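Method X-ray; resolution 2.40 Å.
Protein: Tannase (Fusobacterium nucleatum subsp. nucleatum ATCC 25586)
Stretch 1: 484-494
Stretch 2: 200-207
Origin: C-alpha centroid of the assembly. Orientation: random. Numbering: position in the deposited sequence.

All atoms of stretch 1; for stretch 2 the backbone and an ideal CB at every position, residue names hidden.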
ATOM      1  N   GLU A 484      12.461 -10.502  -9.149  1.00 37.24           N
ATOM      2  CA  GLU A 484      12.077  -9.417 -10.052  1.00 38.29           C
ATOM      3  C   GLU A 484      12.129  -8.057  -9.359  1.00 35.13           C
ATOM      4  O   GLU A 484      12.571  -7.069  -9.957  1.00 35.94           O
ATOM      5  CB  GLU A 484      10.682  -9.686 -10.608  1.00 26.11           C
ATOM      6  CG  GLU A 484      10.506 -11.129 -10.987  1.00 50.92           C
ATOM      7  CD  GLU A 484       9.233 -11.376 -11.756  1.00 62.69           C
ATOM      8  OE1 GLU A 484       8.411 -12.212 -11.288  1.00 67.46           O
ATOM      9  OE2 GLU A 484       9.059 -10.745 -12.825  1.00 57.47           O
ATOM     10  N   LEU A 485      11.665  -7.983  -8.106  1.00 30.97           N
ATOM     11  CA  LEU A 485      11.618  -6.703  -7.409  1.00 23.83           C
ATOM     12  C   LEU A 485      12.998  -6.093  -7.304  1.00 32.47           C
ATOM     13  O   LEU A 485      13.181  -4.901  -7.569  1.00 40.18           O
ATOM     14  CB  LEU A 485      11.014  -6.862  -6.015  1.00 23.02           C
ATOM     15  CG  LEU A 485      11.131  -5.609  -5.133  1.00 32.19           C
ATOM     16  CD1 LEU A 485      10.410  -4.442  -5.775  1.00 35.65           C
ATOM     17  CD2 LEU A 485      10.573  -5.843  -3.739  1.00 33.80           C
ATOM     18  N   PHE A 486      13.989  -6.891  -6.912  1.00 32.19           N
ATOM     19  CA  PHE A 486      15.322  -6.336  -6.733  1.00 32.58           C
ATOM     20  C   PHE A 486      16.066  -6.193  -8.060  1.00 35.08           C
ATOM     21  O   PHE A 486      17.066  -5.463  -8.135  1.00 30.88           O
ATOM     22  CB  PHE A 486      16.087  -7.185  -5.705  1.00 33.24           C
ATOM     23  CG  PHE A 486      15.701  -6.862  -4.258  1.00 34.46           C
ATOM     24  CD1 PHE A 486      16.342  -5.848  -3.560  1.00 26.60           C
ATOM     25  CD2 PHE A 486      14.670  -7.543  -3.624  1.00 30.90           C
ATOM     26  CE1 PHE A 486      15.982  -5.533  -2.255  1.00 28.27           C
ATOM     27  CE2 PHE A 486      14.306  -7.236  -2.319  1.00 25.17           C
ATOM     28  CZ  PHE A 486      14.954  -6.226  -1.634  1.00 25.24           C
ATOM     29  N   ASN A 487      15.587  -6.848  -9.115  1.00 28.08           N
ATOM     30  CA  ASN A 487      16.046  -6.498 -10.452  1.00 44.18           C
ATOM     31  C   ASN A 487      15.620  -5.074 -10.807  1.00 41.02           C
ATOM     32  O   ASN A 487      16.437  -4.269 -11.276  1.00 28.99           O
ATOM     33  CB  ASN A 487      15.504  -7.511 -11.462  1.00 45.84           C
ATOM     34  CG  ASN A 487      16.229  -8.857 -11.394  1.00 43.62           C
ATOM     35  OD1 ASN A 487      17.394  -8.938 -10.992  1.00 41.50           O
ATOM     36  ND2 ASN A 487      15.537  -9.915 -11.787  1.00 45.09           N
ATOM     37  N   TRP A 488      14.347  -4.741 -10.544  1.00 31.26           N
ATOM     38  CA  TRP A 488      13.833  -3.395 -10.783  1.00 25.92           C
ATOM     39  C   TRP A 488      14.589  -2.353  -9.969  1.00 35.09           C
ATOM     40  O   TRP A 488      14.955  -1.293 -10.491  1.00 29.27           O
ATOM     41  CB  TRP A 488      12.345  -3.353 -10.464  1.00 24.45           C
ATOM     42  CG  TRP A 488      11.721  -2.009 -10.640  1.00 31.87           C
ATOM     43  CD1 TRP A 488      11.323  -1.442 -11.812  1.00 39.22           C
ATOM     44  CD2 TRP A 488      11.428  -1.054  -9.617  1.00 23.09           C
ATOM     45  NE1 TRP A 488      10.793  -0.197 -11.586  1.00 33.37           N
ATOM     46  CE2 TRP A 488      10.851   0.069 -10.246  1.00 22.55           C
ATOM     47  CE3 TRP A 488      11.598  -1.038  -8.231  1.00 22.39           C
ATOM     48  CZ2 TRP A 488      10.447   1.202  -9.540  1.00 21.88           C
ATOM     49  CZ3 TRP A 488      11.176   0.080  -7.526  1.00 25.27           C
ATOM     50  CH2 TRP A 488      10.611   1.183  -8.184  1.00 26.56           C
ATOM     51  N   ILE A 489      14.842  -2.636  -8.682  1.00 32.51           N
ATOM     52  CA  ILE A 489      15.527  -1.666  -7.832  1.00 29.31           C
ATOM     53  C   ILE A 489      16.949  -1.448  -8.326  1.00 35.20           C
ATOM     54  O   ILE A 489      17.421  -0.308  -8.437  1.00 42.41           O
ATOM     55  CB  ILE A 489      15.525  -2.116  -6.358  1.00 34.28           C
ATOM     56  CG1 ILE A 489      14.128  -2.239  -5.789  1.00 26.53           C
ATOM     57  CG2 ILE A 489      16.357  -1.162  -5.498  1.00 39.41           C
ATOM     58  CD1 ILE A 489      14.129  -2.693  -4.357  1.00 27.88           C
ATOM     59  N   ASP A 490      17.670  -2.539  -8.596  1.00 37.85           N
ATOM     60  CA  ASP A 490      19.011  -2.426  -9.176  1.00 43.90           C
ATOM     61  C   ASP A 490      19.000  -1.565 -10.439  1.00 39.56           C
ATOM     62  O   ASP A 490      19.850  -0.683 -10.612  1.00 32.57           O
ATOM     63  CB  ASP A 490      19.583  -3.816  -9.492  1.00 53.07           C
ATOM     64  CG  ASP A 490      20.286  -4.453  -8.299  1.00 66.06           C
ATOM     65  OD1 ASP A 490      19.976  -4.082  -7.146  1.00 70.16           O
ATOM     66  OD2 ASP A 490      21.154  -5.328  -8.512  1.00 72.17           O
ATOM     67  N   ASN A 491      18.033  -1.806 -11.331  1.00 30.03           N
ATOM     68  CA  ASN A 491      17.971  -1.052 -12.578  1.00 35.73           C
ATOM     69  C   ASN A 491      17.645   0.408 -12.326  1.00 42.39           C
ATOM     70  O   ASN A 491      18.277   1.305 -12.894  1.00 49.80           O
ATOM     71  CB  ASN A 491      16.933  -1.646 -13.516  1.00 35.13           C
ATOM     72  CG  ASN A 491      16.861  -0.901 -14.815  1.00 54.95           C
ATOM     73  OD1 ASN A 491      17.814  -0.924 -15.593  1.00 68.33           O
ATOM     74  ND2 ASN A 491      15.748  -0.213 -15.060  1.00 57.43           N
ATOM     75  N   VAL A 492      16.665   0.660 -11.463  1.00 38.83           N
ATOM     76  CA  VAL A 492      16.239   2.016 -11.141  1.00 31.18           C
ATOM     77  C   VAL A 492      17.355   2.800 -10.440  1.00 37.11           C
ATOM     78  O   VAL A 492      17.523   4.010 -10.664  1.00 34.27           O
ATOM     79  CB  VAL A 492      14.946   1.881 -10.317  1.00 42.68           C
ATOM     80  CG1 VAL A 492      14.717   3.053  -9.419  1.00 46.72           C
ATOM     81  CG2 VAL A 492      13.764   1.633 -11.263  1.00 41.36           C
ATOM     82  N   VAL A 493      18.165   2.121  -9.623  1.00 36.19           N
ATOM     83  CA  VAL A 493      19.265   2.777  -8.920  1.00 37.62           C
ATOM     84  C   VAL A 493      20.402   3.129  -9.879  1.00 39.50           C
ATOM     85  O   VAL A 493      21.188   4.043  -9.601  1.00 33.34           O
ATOM     86  CB  VAL A 493      19.731   1.866  -7.770  1.00 42.07           C
ATOM     87  CG1 VAL A 493      21.112   2.253  -7.286  1.00 43.90           C
ATOM     88  CG2 VAL A 493      18.721   1.903  -6.623  1.00 39.79           C
ATOM     89  N   LYS A 494      20.516   2.396 -10.993  1.00 46.35           N
ATOM     90  CA  LYS A 494      21.282   2.732 -12.213  1.00 52.32           C
ATOM     91  C   LYS A 494      22.623   2.062 -12.250  1.00 63.66           C
ATOM     92  O   LYS A 494      23.559   2.631 -12.810  1.00 78.28           O
ATOM     93  CB  LYS A 494      21.493   4.241 -12.389  1.00 50.56           C
ATOM     94  CG  LYS A 494      20.450   4.939 -13.237  1.00 56.73           C
ATOM     95  CD  LYS A 494      20.128   4.160 -14.494  1.00 58.43           C
ATOM     96  CE  LYS A 494      18.851   4.690 -15.145  1.00 59.95           C
ATOM     97  NZ  LYS A 494      17.619   4.501 -14.310  1.00 55.39           N
ATOM     98  N   UNK A 200      11.534  10.492  -0.919  1.00 32.43           N
ATOM     99  CA  UNK A 200      12.237   9.228  -1.104  1.00 33.27           C
ATOM    100  C   UNK A 200      12.588   9.029  -2.577  1.00 30.61           C
ATOM    101  O   UNK A 200      12.138   9.759  -3.454  1.00 31.03           O
ATOM    102  CB  UNK A 200      11.389   8.061  -0.594  1.00 33.27           C
ATOM    103  N   UNK A 201      13.421   8.011  -2.832  1.00 27.10           N
ATOM    104  CA  UNK A 201      13.945   7.809  -4.175  1.00 25.05           C
ATOM    105  C   UNK A 201      13.002   6.988  -5.052  1.00 29.76           C
ATOM    106  O   UNK A 201      12.853   7.284  -6.243  1.00 37.69           O
ATOM    107  CB  UNK A 201      15.311   7.123  -4.101  1.00 25.05           C
ATOM    108  N   UNK A 202      12.352   5.967  -4.500  1.00 32.49           N
ATOM    109  CA  UNK A 202      11.494   5.113  -5.307  1.00 27.79           C
ATOM    110  C   UNK A 202      10.496   4.410  -4.399  1.00 28.56           C
ATOM    111  O   UNK A 202      10.769   4.176  -3.226  1.00 24.64           O
ATOM    112  CB  UNK A 202      12.318   4.098  -6.101  1.00 27.79           C
ATOM    113  N   UNK A 203       9.335   4.091  -4.961  1.00 27.36           N
ATOM    114  CA  UNK A 203       8.234   3.462  -4.252  1.00 24.58           C
ATOM    115  C   UNK A 203       8.018   2.090  -4.862  1.00 31.23           C
ATOM    116  O   UNK A 203       7.933   1.961  -6.089  1.00 38.90           O
ATOM    117  CB  UNK A 203       6.962   4.309  -4.319  1.00 24.58           C
ATOM    118  N   UNK A 204       7.917   1.076  -4.019  1.00 26.23           N
ATOM    119  CA  UNK A 204       7.328  -0.189  -4.409  1.00 26.35           C
ATOM    120  C   UNK A 204       6.109  -0.422  -3.532  1.00 23.88           C
ATOM    121  O   UNK A 204       6.187  -0.253  -2.314  1.00 27.51           O
ATOM    122  CB  UNK A 204       8.332  -1.337  -4.288  1.00 26.35           C
ATOM    123  N   UNK A 205       4.986  -0.791  -4.159  1.00 24.17           N
ATOM    124  CA  UNK A 205       3.682  -0.897  -3.506  1.00 23.81           C
ATOM    125  C   UNK A 205       2.942  -2.101  -4.065  1.00 26.11           C
ATOM    126  O   UNK A 205       2.542  -2.098  -5.235  1.00 31.26           O
ATOM    127  CB  UNK A 205       2.862   0.380  -3.699  1.00 23.81           C
ATOM    128  N   UNK A 206       2.755  -3.118  -3.227  1.00 28.95           N
ATOM    129  CA  UNK A 206       1.923  -4.269  -3.548  1.00 29.77           C
ATOM    130  C   UNK A 206       0.509  -3.988  -3.083  1.00 25.20           C
ATOM    131  O   UNK A 206       0.305  -3.568  -1.945  1.00 31.49           O
ATOM    132  CB  UNK A 206       2.467  -5.547  -2.906  1.00 29.77           C
ATOM    133  N   UNK A 207      -0.451  -4.219  -3.972  1.00 24.24           N
ATOM    134  CA  UNK A 207      -1.892  -4.123  -3.774  1.00 17.66           C
ATOM    135  C   UNK A 207      -2.277  -2.964  -2.864  1.00 24.97           C
ATOM    136  O   UNK A 207      -2.984  -3.180  -1.878  1.00 26.88           O
ATOM    137  CB  UNK A 207      -2.427  -5.434  -3.194  1.00 17.66           C
TER

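The helix 484-493 packs antiparallel to the strand 202-206, with axes inclined at 167° and 10.6 Å apart at their closest. Leu485, Trp488 and Val492 lie on the helix surface directed at the strand, so stretch 1 offers mainly hydrocarbon and one indole ring.

Position 200 has nothing of the helix near its ideal CB, and many residues would suit it; it is Ile200.

At position 201 the CA-to-CB bond points toward the helix, but the ideal CB also has no helix atom within 5.5 Å. A small side chain would stop short of Val492 and Val493; a long apolar one, such as leucine, methionine or an aromatic, could reach them. The residue is Phe201, with chi1 t. Its CE2 lies 3.6 Å from CG1 of Val492 and 4.2 Å from CG2 of Val493, while the carbonyl O of Val492 meets the ring edge, 3.6 Å from Phe201 CZ.

Position 202 opens the strand and directs its CB straight at the helix. The ideal CB is already 4.0 Å from Trp488 CH2 and 4.2 Å from Val492 CG1, so there is little depth left along this direction and a small side chain, alanine, glycine or perhaps serine, fits best. Ala202 is found, its methyl touching both residues at these distances.

Position 203 points away, between neighbours at 202 and 204 that point toward the helix, and stretch 1 places no demand on its side chain; extended angles of -116/132 would suit a beta-branched residue. It is Val203, whose contact with the helix is through the backbone: its O lies 3.5 Å from Trp488 CH2.

Position 204 turns toward the helix again. Its ideal CB is 4.0 Å from Leu485 CD1 and 4.5 Å from Trp488 CZ3, which favours a small residue: alanine, serine, cysteine or possibly threonine. The choice is Ser204. Its OG lies 3.8 Å from Leu485 CD1, a van der Waals contact, and the hydroxyl finds its hydrogen bond elsewhere in the structure.

Position 205 is out of reach and unconstrained by stretch 1; Ala205 occupies it.

At position 206 the CA-to-CB bond runs sideways and the ideal CB touches nothing, so only a long side chain could return to Leu485; a large aromatic or a long aliphatic chain would serve. Tyr206, with chi1 m, brings its ring end back: OH is 3.4 Å from Leu485 CD2, which sits at the ring edge. The hydroxyl is hydrogen-bonded elsewhere.

Position 207 lies beyond the helix's reach. It is Cys207.

Stretch 2 (200-207) IFAVSAYC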
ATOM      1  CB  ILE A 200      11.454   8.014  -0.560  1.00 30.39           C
ATOM      2  CG1 ILE A 200      10.114   7.857  -1.252  1.00 24.28           C
ATOM      3  CG2 ILE A 200      11.228   8.150   0.923  1.00 33.32           C
ATOM      4  CD1 ILE A 200       9.527   6.522  -1.032  1.00 20.33           C
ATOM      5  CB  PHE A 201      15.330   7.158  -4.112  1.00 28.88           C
ATOM      6  CG  PHE A 201      15.951   6.907  -5.473  1.00 30.72           C
ATOM      7  CD1 PHE A 201      16.522   7.939  -6.203  1.00 31.00           C
ATOM      8  CD2 PHE A 201      15.935   5.631  -6.027  1.00 29.25           C
ATOM      9  CE1 PHE A 201      17.094   7.703  -7.482  1.00 28.13           C
ATOM     10  CE2 PHE A 201      16.482   5.384  -7.278  1.00 35.56           C
ATOM     11  CZ  PHE A 201      17.074   6.432  -8.013  1.00 36.77           C
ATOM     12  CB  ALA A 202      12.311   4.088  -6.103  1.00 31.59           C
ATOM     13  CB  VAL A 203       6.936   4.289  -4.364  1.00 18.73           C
ATOM     14  CG1 VAL A 203       5.764   3.501  -3.856  1.00 19.01           C
ATOM     15  CG2 VAL A 203       7.047   5.571  -3.623  1.00 24.67           C
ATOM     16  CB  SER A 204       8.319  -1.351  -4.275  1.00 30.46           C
ATOM     17  OG  SER A 204       7.590  -2.563  -4.126  1.00 28.70           O
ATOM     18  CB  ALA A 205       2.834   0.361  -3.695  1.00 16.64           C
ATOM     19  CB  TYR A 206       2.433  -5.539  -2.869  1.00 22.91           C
ATOM     20  CG  TYR A 206       3.800  -5.969  -3.334  1.00 22.97           C
ATOM     21  CD1 TYR A 206       4.944  -5.476  -2.725  1.00 19.22           C
ATOM     22  CD2 TYR A 206       3.943  -6.861  -4.401  1.00 23.31           C
ATOM     23  CE1 TYR A 206       6.194  -5.865  -3.157  1.00 28.57           C
ATOM     24  CE2 TYR A 206       5.187  -7.266  -4.842  1.00 19.01           C
ATOM     25  CZ  TYR A 206       6.300  -6.762  -4.218  1.00 28.36           C
ATOM     26  OH  TYR A 206       7.522  -7.167  -4.632  1.00 25.18           O
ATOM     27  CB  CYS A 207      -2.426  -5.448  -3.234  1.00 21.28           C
ATOM     28  SG  CYS A 207      -1.559  -6.166  -1.784  1.00 29.86           S
TER
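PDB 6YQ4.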